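Side-chain contacts in putative methyltransferase (PDB 7DMB), which probably transfers methyl groups from S-adenosylmethionine as a trans-acting partner of a polyketide synthase in calbistrin biosynthesis: residues P42-V45 against S46-L49; P188-N191 against L192-R195. One frame throughout, in Å; residues are numbered along the deposited sequence.

Contact 1 comes first along the chain and contact 2 follows much later; their centres lie about 11 Å apart. Contact 1 is the turn between strand 43-44, paired with strand 31-32, and strand 50-51, paired with strand 184-185. Contact 2 is two successive turns of helix 187-196, which comes soon after strand 184-185. The two contacts touch: Leu48 and Leu49 pack on Pro188 and Leu189, with Leu49 CD2 3.6 Å from Leu189 CD2. The N-terminal region is thus laid against a helix that leads into strand 200-205 of the seven-stranded methyltransferase sheet. Both contacts lie away from the S-adenosyl-L-homocysteine site.

Contact 1 of 2, residues P42-V45 against S46-L49; sequences PTPV and SQLL
Thr43 and Leu48 make one apolar contact of this turn. CG2 of Thr43 lies anti to the backbone N (chi1 of the residue -56°, measured to OG1). This turns the methyl to Leu48 CD1, 3.8 Å away. The two side chains meet at about a right angle. Farther along, Val45 CG2 meets Leu49 CD1 more loosely, at 4.1 Å.

The second group is amide against ring. The Gln47 chain bends at chi2 (74°), which folds its carboxamide back to the Pro44 ring. NE2 comes 3.5 Å from Pro44 CB and equally near CG. This is a van der Waals contact on the exposed side of the turn. Ser46 OG also sits near Pro44 CB.

Backbone bonds hold the shape. Gln47 N donates to Pro44 O at 3.0 Å. Val45 O accepts twice: from Leu48 N at 2.7 Å and from Leu49 N at 2.8 Å. Leu49 N approaches nearly in line with the C=O bond, whereas Leu48 N comes from above the carbonyl plane. Two bonds therefore grip the carbonyl oxygen of Val45, a buried residue, and hold the turn.

Leu48 and Leu49 are buried and reach helix 187-196. Thr43 and Val45 also bond through their backbones to Val32 and Gln30. The arrangement is two overlapping type I beta turns, with an added i+4 to i bond at Val45 O. They link strands 43-44 and 50-51, which belong to separate two-stranded antiparallel sheets.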
loop_
_atom_site.group_PDB
_atom_site.type_symbol
_atom_site.label_atom_id
_atom_site.label_comp_id
_atom_site.label_asym_id
_atom_site.label_seq_id
_atom_site.Cartn_x
_atom_site.Cartn_y
_atom_site.Cartn_z
ATOM N N PRO A 42 13.058 10.362 -23.118
ATOM C CA PRO A 42 11.983 10.428 -22.121
ATOM C C PRO A 42 10.677 9.884 -22.675
ATOM O O PRO A 42 10.306 10.142 -23.823
ATOM C CB PRO A 42 11.883 11.923 -21.790
ATOM C CG PRO A 42 12.693 12.630 -22.821
ATOM C CD PRO A 42 13.725 11.659 -23.296
ATOM N N THR A 43 9.991 9.100 -21.848
ATOM C CA THR A 43 8.718 8.509 -22.194
ATOM C C THR A 43 7.645 9.097 -21.286
ATOM O O THR A 43 7.886 9.249 -20.081
ATOM C CB THR A 43 8.777 6.970 -22.044
ATOM O OG1 THR A 43 9.854 6.456 -22.845
ATOM C CG2 THR A 43 7.469 6.316 -22.486
ATOM N N PRO A 44 6.483 9.480 -21.813
ATOM C CA PRO A 44 5.412 9.991 -20.940
ATOM C C PRO A 44 5.025 8.965 -19.885
ATOM O O PRO A 44 4.829 7.783 -20.180
ATOM C CB PRO A 44 4.257 10.261 -21.909
ATOM C CG PRO A 44 4.891 10.353 -23.264
ATOM C CD PRO A 44 6.086 9.441 -23.231
ATOM N N VAL A 45 4.920 9.425 -18.639
ATOM C CA VAL A 45 4.614 8.502 -17.553
ATOM C C VAL A 45 3.284 7.800 -17.793
ATOM O O VAL A 45 3.098 6.643 -17.383
ATOM C CB VAL A 45 4.649 9.246 -16.201
ATOM C CG1 VAL A 45 3.466 10.239 -16.066
ATOM C CG2 VAL A 45 4.709 8.247 -15.043
ATOM N N SER A 46 2.362 8.460 -18.508
ATOM C CA SER A 46 1.038 7.894 -18.749
ATOM C C SER A 46 1.094 6.583 -19.523
ATOM O O SER A 46 0.143 5.792 -19.456
ATOM C CB SER A 46 0.166 8.909 -19.494
ATOM O OG SER A 46 0.716 9.218 -20.771
ATOM N N GLN A 47 2.177 6.331 -20.251
ATOM C CA GLN A 47 2.345 5.050 -20.917
ATOM C C GLN A 47 2.955 3.987 -20.012
ATOM O O GLN A 47 2.971 2.811 -20.392
ATOM C CB GLN A 47 3.218 5.209 -22.171
ATOM C CG GLN A 47 2.420 5.316 -23.461
ATOM C CD GLN A 47 1.763 6.670 -23.602
ATOM O OE1 GLN A 47 0.533 6.777 -23.705
ATOM N NE2 GLN A 47 2.580 7.723 -23.592
ATOM N N LEU A 48 3.443 4.363 -18.833
ATOM C CA LEU A 48 4.236 3.464 -18.003
ATOM C C LEU A 48 3.622 3.170 -16.643
ATOM O O LEU A 48 3.743 2.042 -16.159
ATOM C CB LEU A 48 5.640 4.051 -17.818
ATOM C CG LEU A 48 6.371 4.312 -19.136
ATOM C CD1 LEU A 48 7.644 5.098 -18.884
ATOM C CD2 LEU A 48 6.668 2.985 -19.842
ATOM N N LEU A 49 3.006 4.167 -16.000
ATOM C CA LEU A 49 2.312 4.020 -14.722
ATOM C C LEU A 49 0.958 4.707 -14.879
ATOM O O LEU A 49 0.904 5.932 -15.015
ATOM C CB LEU A 49 3.109 4.646 -13.561
ATOM C CG LEU A 49 4.578 4.259 -13.293
ATOM C CD1 LEU A 49 5.267 5.242 -12.319
ATOM C CD2 LEU A 49 4.689 2.824 -12.769
#

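Contact 2 of 2, residues P188-N191 against L192-R195; sequences PLIN and LMGR
Asn191 overlaps the side chain of Arg195, one helical turn on. Asn191 OD1 accepts from Arg195 NE at 2.6 Å, nearly straight (171°). OD1 lies at the guanidinium edge, close to its plane. NE sits above the carbonyl plane of the amide, with the flat groups turned 43° apart. The Arg195 chain bends at chi3 (-65°), which swings NE back over Asn191.

A water donates to Pro188 O at 2.9 Å and, over 3.3 Å, to Asn191 OD1, and accepts from Arg195 NH2. OD1 thus accepts from two donors, closely from NE and at longer range from the water. Asn191 ND2 makes a weak hydrogen bond to Gly219 O.

Leu189, Ile190 and Met193 form the buried, apolar side. Met193 runs extended beyond CG, with CE 4.2 Å from Leu189 CD2 and SD 4.3 Å from Ile190 CD1. Leu189 and Met193 pack on strand 375-382, Met193 and Ile190 on strand 276-282, and Ile190 also on helix 211-220.

Backbone bonds run from Leu192 N to Pro188 O through Arg195 N to Asn191 O. This is an alpha helix with i to i+3 and i to i+4 side-chain pairs, its apolar side against the central sheet of a Rossmann-like methyltransferase fold.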
loop_
_atom_site.group_PDB
_atom_site.type_symbol
_atom_site.label_atom_id
_atom_site.label_comp_id
_atom_site.label_asym_id
_atom_site.label_seq_id
_atom_site.Cartn_x
_atom_site.Cartn_y
_atom_site.Cartn_z
ATOM N N PRO A 188 4.292 -1.847 -17.810
ATOM C CA PRO A 188 5.080 -1.161 -18.851
ATOM C C PRO A 188 6.330 -0.489 -18.308
ATOM O O PRO A 188 7.363 -0.511 -18.989
ATOM C CB PRO A 188 4.093 -0.145 -19.440
ATOM C CG PRO A 188 2.748 -0.724 -19.156
ATOM C CD PRO A 188 2.877 -1.435 -17.846
ATOM N N LEU A 189 6.280 0.105 -17.109
ATOM C CA LEU A 189 7.500 0.668 -16.529
ATOM C C LEU A 189 8.527 -0.421 -16.255
ATOM O O LEU A 189 9.715 -0.272 -16.573
ATOM C CB LEU A 189 7.204 1.418 -15.234
ATOM C CG LEU A 189 8.497 1.893 -14.557
ATOM C CD1 LEU A 189 9.204 2.886 -15.463
ATOM C CD2 LEU A 189 8.277 2.505 -13.163
ATOM N N ILE A 190 8.093 -1.506 -15.610
ATOM C CA ILE A 190 9.012 -2.593 -15.305
ATOM C C ILE A 190 9.569 -3.177 -16.592
ATOM O O ILE A 190 10.778 -3.405 -16.719
ATOM C CB ILE A 190 8.306 -3.653 -14.440
ATOM C CG1 ILE A 190 7.855 -3.044 -13.106
ATOM C CG2 ILE A 190 9.211 -4.864 -14.212
ATOM C CD1 ILE A 190 8.983 -2.579 -12.224
ATOM N N ASN A 191 8.704 -3.389 -17.585
ATOM C CA ASN A 191 9.172 -3.934 -18.855
ATOM C C ASN A 191 10.225 -3.024 -19.495
ATOM O O ASN A 191 11.232 -3.506 -20.020
ATOM C CB ASN A 191 7.976 -4.160 -19.778
ATOM C CG ASN A 191 8.371 -4.756 -21.112
ATOM O OD1 ASN A 191 8.324 -4.083 -22.133
ATOM N ND2 ASN A 191 8.761 -6.028 -21.106
ATOM N N LEU A 192 10.028 -1.704 -19.433
ATOM C CA LEU A 192 10.994 -0.779 -20.025
ATOM C C LEU A 192 12.359 -0.900 -19.349
ATOM O O LEU A 192 13.389 -1.001 -20.028
ATOM C CB LEU A 192 10.469 0.658 -19.945
ATOM C CG LEU A 192 11.465 1.755 -20.356
ATOM C CD1 LEU A 192 12.003 1.463 -21.741
ATOM C CD2 LEU A 192 10.834 3.173 -20.302
ATOM N N MET A 193 12.383 -0.901 -18.009
ATOM C CA MET A 193 13.622 -1.143 -17.273
ATOM C C MET A 193 14.282 -2.454 -17.689
ATOM O O MET A 193 15.503 -2.510 -17.892
ATOM C CB MET A 193 13.335 -1.159 -15.773
ATOM C CG MET A 193 12.835 0.146 -15.238
ATOM S SD MET A 193 12.196 -0.075 -13.589
ATOM C CE MET A 193 12.369 1.604 -12.967
ATOM N N GLY A 194 13.490 -3.520 -17.817
ATOM C CA GLY A 194 14.059 -4.824 -18.126
ATOM C C GLY A 194 14.550 -4.939 -19.559
ATOM O O GLY A 194 15.621 -5.499 -19.816
ATOM N N ARG A 195 13.783 -4.418 -20.514
ATOM C CA ARG A 195 14.301 -4.376 -21.872
ATOM C C ARG A 195 15.530 -3.477 -21.979
ATOM O O ARG A 195 16.395 -3.717 -22.835
ATOM C CB ARG A 195 13.209 -3.918 -22.832
ATOM C CG ARG A 195 12.176 -5.005 -23.142
ATOM C CD ARG A 195 11.149 -4.502 -24.138
ATOM N NE ARG A 195 10.354 -3.413 -23.577
ATOM C CZ ARG A 195 10.534 -2.124 -23.850
ATOM N NH1 ARG A 195 11.496 -1.747 -24.685
ATOM N NH2 ARG A 195 9.748 -1.215 -23.291
HETATM O O HOH W 1 7.085 -1.049 -21.866
#